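Long-range contact in exopolyphosphatase-related protein (Archaeoglobus fulgidus, PDB 3LLV), which is of uncertain function but carries this Rossmann-type TrkA-N domain, which probably binds NAD(P), in a longer protein that may also bind nucleic acid: residues R92-P106 / E113-D125. Numbering follows the deposited sequence. Where two conformers were deposited one is given.
With PO4 (phosphate ion), chain B.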
loop_
_atom_site.group_PDB
_atom_site.type_symbol
_atom_site.label_atom_id
_atom_site.label_comp_id
_atom_site.label_asym_id
_atom_site.label_seq_id
_atom_site.Cartn_x
_atom_site.Cartn_y
_atom_site.Cartn_z
ATOM N N ARG A 92 7.565 10.272 1.680
ATOM C CA ARG A 92 8.225 11.228 0.786
ATOM C C ARG A 92 9.296 12.118 1.443
ATOM O O ARG A 92 10.217 12.630 0.753
ATOM C CB ARG A 92 7.160 12.031 0.039
ATOM C CG ARG A 92 6.533 11.233 -1.073
ATOM C CD ARG A 92 7.444 11.228 -2.319
ATOM N NE ARG A 92 6.908 10.310 -3.333
ATOM C CZ ARG A 92 7.183 9.013 -3.411
ATOM N NH1 ARG A 92 7.996 8.419 -2.548
ATOM N NH2 ARG A 92 6.585 8.270 -4.321
ATOM N N SER A 93 9.171 12.304 2.756
ATOM C CA SER A 93 10.170 13.050 3.519
ATOM C C SER A 93 11.490 12.275 3.584
ATOM O O SER A 93 12.541 12.864 3.829
ATOM C CB SER A 93 9.666 13.357 4.924
ATOM O OG SER A 93 9.791 12.213 5.752
ATOM N N VAL A 94 11.421 10.960 3.351
ATOM C CA VAL A 94 12.580 10.047 3.389
ATOM C C VAL A 94 13.054 9.579 2.004
ATOM O O VAL A 94 14.267 9.478 1.778
ATOM C CB VAL A 94 12.271 8.788 4.261
ATOM C CG1 VAL A 94 13.448 7.800 4.277
ATOM C CG2 VAL A 94 11.914 9.209 5.705
ATOM N N SER A 95 12.117 9.278 1.095
ATOM C CA SER A 95 12.479 8.575 -0.129
ATOM C C SER A 95 11.571 8.936 -1.287
ATOM O O SER A 95 10.381 9.231 -1.076
ATOM C CB SER A 95 12.363 7.066 0.109
ATOM O OG SER A 95 12.643 6.311 -1.064
ATOM N N ASP A 96 12.128 8.884 -2.490
ATOM C CA ASP A 96 11.327 9.017 -3.710
ATOM C C ASP A 96 10.776 7.680 -4.244
ATOM O O ASP A 96 10.247 7.628 -5.372
ATOM C CB ASP A 96 12.102 9.788 -4.794
ATOM C CG ASP A 96 13.218 8.964 -5.430
ATOM O OD1 ASP A 96 13.474 7.826 -4.976
ATOM O OD2 ASP A 96 13.863 9.493 -6.374
ATOM N N VAL A 97 10.897 6.612 -3.446
ATOM C CA VAL A 97 10.501 5.288 -3.906
ATOM C C VAL A 97 9.091 5.311 -4.527
ATOM O O VAL A 97 8.173 5.950 -3.992
ATOM C CB VAL A 97 10.616 4.223 -2.783
ATOM C CG1 VAL A 97 9.742 4.604 -1.551
ATOM C CG2 VAL A 97 10.258 2.830 -3.345
ATOM N N TYR A 98 8.921 4.649 -5.664
ATOM C CA TYR A 98 7.635 4.675 -6.358
ATOM C C TYR A 98 6.488 4.235 -5.429
ATOM O O TYR A 98 6.616 3.216 -4.730
ATOM C CB TYR A 98 7.746 3.730 -7.532
ATOM C CG TYR A 98 6.676 3.875 -8.569
ATOM C CD1 TYR A 98 6.861 4.708 -9.664
ATOM C CD2 TYR A 98 5.485 3.154 -8.475
ATOM C CE1 TYR A 98 5.893 4.835 -10.634
ATOM C CE2 TYR A 98 4.506 3.258 -9.476
ATOM C CZ TYR A 98 4.725 4.110 -10.538
ATOM O OH TYR A 98 3.758 4.240 -11.533
ATOM N N ALA A 99 5.410 5.026 -5.390
ATOM C CA ALA A 99 4.277 4.744 -4.492
ATOM C C ALA A 99 2.963 4.764 -5.243
ATOM O O ALA A 99 2.725 5.647 -6.092
ATOM C CB ALA A 99 4.229 5.735 -3.332
ATOM N N ILE A 100 2.123 3.768 -4.956
ATOM C CA ILE A 100 0.779 3.727 -5.542
ATOM C C ILE A 100 -0.148 3.796 -4.355
ATOM O O ILE A 100 -0.006 3.027 -3.410
ATOM C CB ILE A 100 0.522 2.432 -6.304
ATOM C CG1 ILE A 100 1.583 2.228 -7.406
ATOM C CG2 ILE A 100 -0.923 2.439 -6.867
ATOM C CD1 ILE A 100 1.430 0.905 -8.149
ATOM N N VAL A 101 -1.090 4.738 -4.396
ATOM C CA VAL A 101 -1.865 5.041 -3.204
ATOM C C VAL A 101 -3.346 4.928 -3.477
ATOM O O VAL A 101 -3.823 5.457 -4.470
ATOM C CB VAL A 101 -1.541 6.468 -2.722
ATOM C CG1 VAL A 101 -2.141 6.710 -1.343
ATOM C CG2 VAL A 101 -0.025 6.678 -2.721
ATOM N N ARG A 102 -4.040 4.216 -2.590
ATOM C CA ARG A 102 -5.509 4.135 -2.591
ATOM C C ARG A 102 -6.182 5.409 -2.044
ATOM O O ARG A 102 -5.826 5.913 -0.972
ATOM C CB ARG A 102 -5.917 2.906 -1.767
ATOM C CG ARG A 102 -7.419 2.734 -1.659
ATOM C CD ARG A 102 -7.688 1.622 -0.648
ATOM N NE ARG A 102 -9.101 1.443 -0.418
ATOM C CZ ARG A 102 -9.632 0.337 0.083
ATOM N NH1 ARG A 102 -8.835 -0.697 0.407
ATOM N NH2 ARG A 102 -10.952 0.271 0.263
ATOM N N VAL A 103 -7.128 5.949 -2.810
ATOM C CA VAL A 103 -7.851 7.163 -2.425
ATOM C C VAL A 103 -9.333 6.876 -2.597
ATOM O O VAL A 103 -9.755 6.371 -3.625
ATOM C CB VAL A 103 -7.379 8.342 -3.284
ATOM C CG1 VAL A 103 -8.222 9.628 -3.043
ATOM C CG2 VAL A 103 -5.905 8.622 -3.018
ATOM N N SER A 104 -10.126 7.181 -1.569
ATOM C CA SER A 104 -11.564 6.930 -1.627
ATOM C C SER A 104 -12.356 8.102 -2.217
ATOM O O SER A 104 -13.389 7.897 -2.868
ATOM C CB SER A 104 -12.105 6.495 -0.248
ATOM O OG SER A 104 -12.358 7.585 0.627
ATOM N N SER A 105 -11.887 9.321 -2.000
ATOM C CA SER A 105 -12.611 10.535 -2.380
ATOM C C SER A 105 -12.026 11.099 -3.678
ATOM O O SER A 105 -10.884 11.560 -3.666
ATOM C CB SER A 105 -12.441 11.549 -1.247
ATOM O OG SER A 105 -13.238 12.696 -1.434
ATOM N N PRO A 106 -12.798 11.084 -4.800
ATOM C CA PRO A 106 -12.223 11.659 -6.018
ATOM C C PRO A 106 -11.720 13.097 -5.879
ATOM O O PRO A 106 -10.752 13.453 -6.533
ATOM C CB PRO A 106 -13.385 11.617 -7.021
ATOM C CG PRO A 106 -14.235 10.500 -6.583
ATOM C CD PRO A 106 -14.011 10.288 -5.093
ATOM N N GLU A 113 -1.541 13.457 -5.613
ATOM C CA GLU A 113 -0.548 13.647 -6.667
ATOM C C GLU A 113 0.467 14.713 -6.258
ATOM O O GLU A 113 1.674 14.489 -6.361
ATOM C CB GLU A 113 -1.229 13.932 -8.024
ATOM C CG GLU A 113 -2.045 12.692 -8.450
ATOM C CD GLU A 113 -2.658 12.804 -9.811
ATOM O OE1 GLU A 113 -2.772 13.934 -10.322
ATOM O OE2 GLU A 113 -3.037 11.747 -10.367
ATOM N N GLU A 114 -0.024 15.837 -5.726
ATOM C CA GLU A 114 0.844 16.934 -5.261
ATOM C C GLU A 114 1.794 16.511 -4.133
ATOM O O GLU A 114 2.937 17.006 -4.035
ATOM C CB GLU A 114 -0.007 18.130 -4.836
ATOM C CG GLU A 114 -0.680 18.819 -6.018
ATOM C CD GLU A 114 -1.725 19.875 -5.617
ATOM O OE1 GLU A 114 -2.118 20.665 -6.501
ATOM O OE2 GLU A 114 -2.170 19.901 -4.441
ATOM N N ALA A 115 1.314 15.606 -3.288
ATOM C CA ALA A 115 2.127 15.075 -2.182
ATOM C C ALA A 115 3.081 13.946 -2.593
ATOM O O ALA A 115 3.803 13.404 -1.744
ATOM C CB ALA A 115 1.221 14.640 -1.030
ATOM N N GLY A 116 3.100 13.608 -3.879
ATOM C CA GLY A 116 4.099 12.699 -4.428
ATOM C C GLY A 116 3.660 11.278 -4.755
ATOM O O GLY A 116 4.514 10.408 -4.969
ATOM N N ALA A 117 2.355 11.009 -4.794
ATOM C CA ALA A 117 1.885 9.694 -5.272
ATOM C C ALA A 117 2.205 9.581 -6.754
ATOM O O ALA A 117 1.767 10.456 -7.532
ATOM C CB ALA A 117 0.377 9.529 -5.046
ATOM N N ASN A 118 2.945 8.535 -7.148
ATOM C CA ASN A 118 3.187 8.272 -8.580
ATOM C C ASN A 118 1.911 7.888 -9.299
ATOM O O ASN A 118 1.653 8.326 -10.430
ATOM C CB ASN A 118 4.231 7.196 -8.803
ATOM C CG ASN A 118 5.593 7.578 -8.245
ATOM O OD1 ASN A 118 6.538 7.943 -8.988
ATOM N ND2 ASN A 118 5.709 7.502 -6.954
ATOM N N LEU A 119 1.109 7.054 -8.644
ATOM C CA LEU A 119 -0.194 6.656 -9.162
ATOM C C LEU A 119 -1.190 6.661 -8.012
ATOM O O LEU A 119 -0.843 6.307 -6.888
ATOM C CB LEU A 119 -0.167 5.265 -9.773
ATOM C CG LEU A 119 0.629 5.101 -11.060
ATOM C CD1 LEU A 119 0.644 3.628 -11.504
ATOM C CD2 LEU A 119 0.080 5.998 -12.199
ATOM N N VAL A 120 -2.408 7.085 -8.331
ATOM C CA VAL A 120 -3.536 7.013 -7.433
ATOM C C VAL A 120 -4.519 5.934 -7.915
ATOM O O VAL A 120 -4.905 5.919 -9.088
ATOM C CB VAL A 120 -4.197 8.387 -7.290
ATOM C CG1 VAL A 120 -5.607 8.263 -6.651
ATOM C CG2 VAL A 120 -3.291 9.300 -6.485
ATOM N N VAL A 121 -4.910 5.032 -7.016
ATOM C CA VAL A 121 -5.990 4.094 -7.308
ATOM C C VAL A 121 -7.223 4.666 -6.614
ATOM O O VAL A 121 -7.326 4.606 -5.394
ATOM C CB VAL A 121 -5.657 2.696 -6.779
ATOM C CG1 VAL A 121 -6.903 1.770 -6.783
ATOM C CG2 VAL A 121 -4.529 2.073 -7.611
ATOM N N LEU A 122 -8.112 5.242 -7.381
ATOM C CA LEU A 122 -9.354 5.712 -6.825
ATOM C C LEU A 122 -10.302 4.554 -6.670
ATOM O O LEU A 122 -10.518 3.874 -7.581
ATOM C CB LEU A 122 -10.018 6.721 -7.763
ATOM C CG LEU A 122 -9.500 8.144 -7.742
ATOM C CD1 LEU A 122 -10.216 8.974 -8.817
ATOM C CD2 LEU A 122 -9.726 8.761 -6.427
ATOM N N VAL A 123 -10.897 4.414 -5.505
ATOM C CA VAL A 123 -11.767 3.269 -5.229
ATOM C C VAL A 123 -12.894 3.207 -6.263
ATOM O O VAL A 123 -13.163 2.142 -6.824
ATOM C CB VAL A 123 -12.254 3.265 -3.780
ATOM C CG1 VAL A 123 -13.279 2.130 -3.544
ATOM C CG2 VAL A 123 -11.036 3.038 -2.889
ATOM N N ALA A 124 -13.485 4.360 -6.567
ATOM C CA ALA A 124 -14.622 4.393 -7.489
ATOM C C ALA A 124 -14.208 3.911 -8.875
ATOM O O ALA A 124 -14.964 3.213 -9.528
ATOM C CB ALA A 124 -15.228 5.774 -7.578
ATOM N N ASP A 125 -13.025 4.315 -9.329
ATOM C CA ASP A 125 -12.488 3.826 -10.618
ATOM C C ASP A 125 -12.259 2.308 -10.617
ATOM O O ASP A 125 -12.574 1.626 -11.597
ATOM C CB ASP A 125 -11.144 4.497 -10.961
ATOM C CG ASP A 125 -11.284 5.915 -11.453
ATOM O OD1 ASP A 125 -12.424 6.401 -11.659
ATOM O OD2 ASP A 125 -10.215 6.561 -11.632
HETATM P P PO4 B . -10.717 -2.900 2.301
HETATM O O1 PO4 B . -9.440 -3.013 1.527
HETATM O O2 PO4 B . -11.376 -1.550 2.170
HETATM O O3 PO4 B . -11.691 -3.967 1.872
HETATM O O4 PO4 B . -10.389 -3.089 3.763
HETATM O O HOH W 1 -13.796 6.889 -5.047
#
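Strands 99-103 and 119-122 are joined through helix 109-114 in a beta-alpha-beta crossover of the Rossmann-type TrkA-N domain. Ile100, Val101, Arg102 and Val103 pair in parallel with Leu119, Val120, Val121 and Leu122, and strand 119-122 is an outermost strand of the sheet within this chain. The backbone bonds start weakly, with Leu119 N 3.3 Å from Ala99 O. The later ones are shorter, and Val121 N lies 2.8 Å from Val101 O. Val123 N, at the start of helix 123-137, donates to Val103 O.

Val103 CG2 meets Val120 CG1 on the face covered by Phe112 of helix 109-114. On the other face Ile100 CG2 rests on Val121 CG2 at 3.7 Å. Asn118 CB sits over the Tyr98 ring in a CH-pi contact, 3.6 Å from the ring centroid.

Before the strands, Arg92 ties two turns together. Its chain bends at chi2 (-80°), which brings the guanidinium to Gly116 O. Arg92 NE (2.9 Å) and NH2 (3.0 Å) both donate to Gly116 O, from one face of its carbonyl plane. NH1 and NH2 also grip Val97 O, and NH1 reaches Ser95 O. With alanine in place of Arg92, the Gly116, Val97 and Ser95 carbonyls would lose these donors, and the two turns would probably be less firmly joined. Gly116 closes a Schellman motif, where its positive phi favours glycine.

At the far end, Arg102 extends past Val123 CG2 to a phosphate ion, probably picked up from the crystallisation solution. Arg102 NH1 donates to phosphate O1 at 2.6 Å and Arg102 NH2 to phosphate O2 at 2.7 Å.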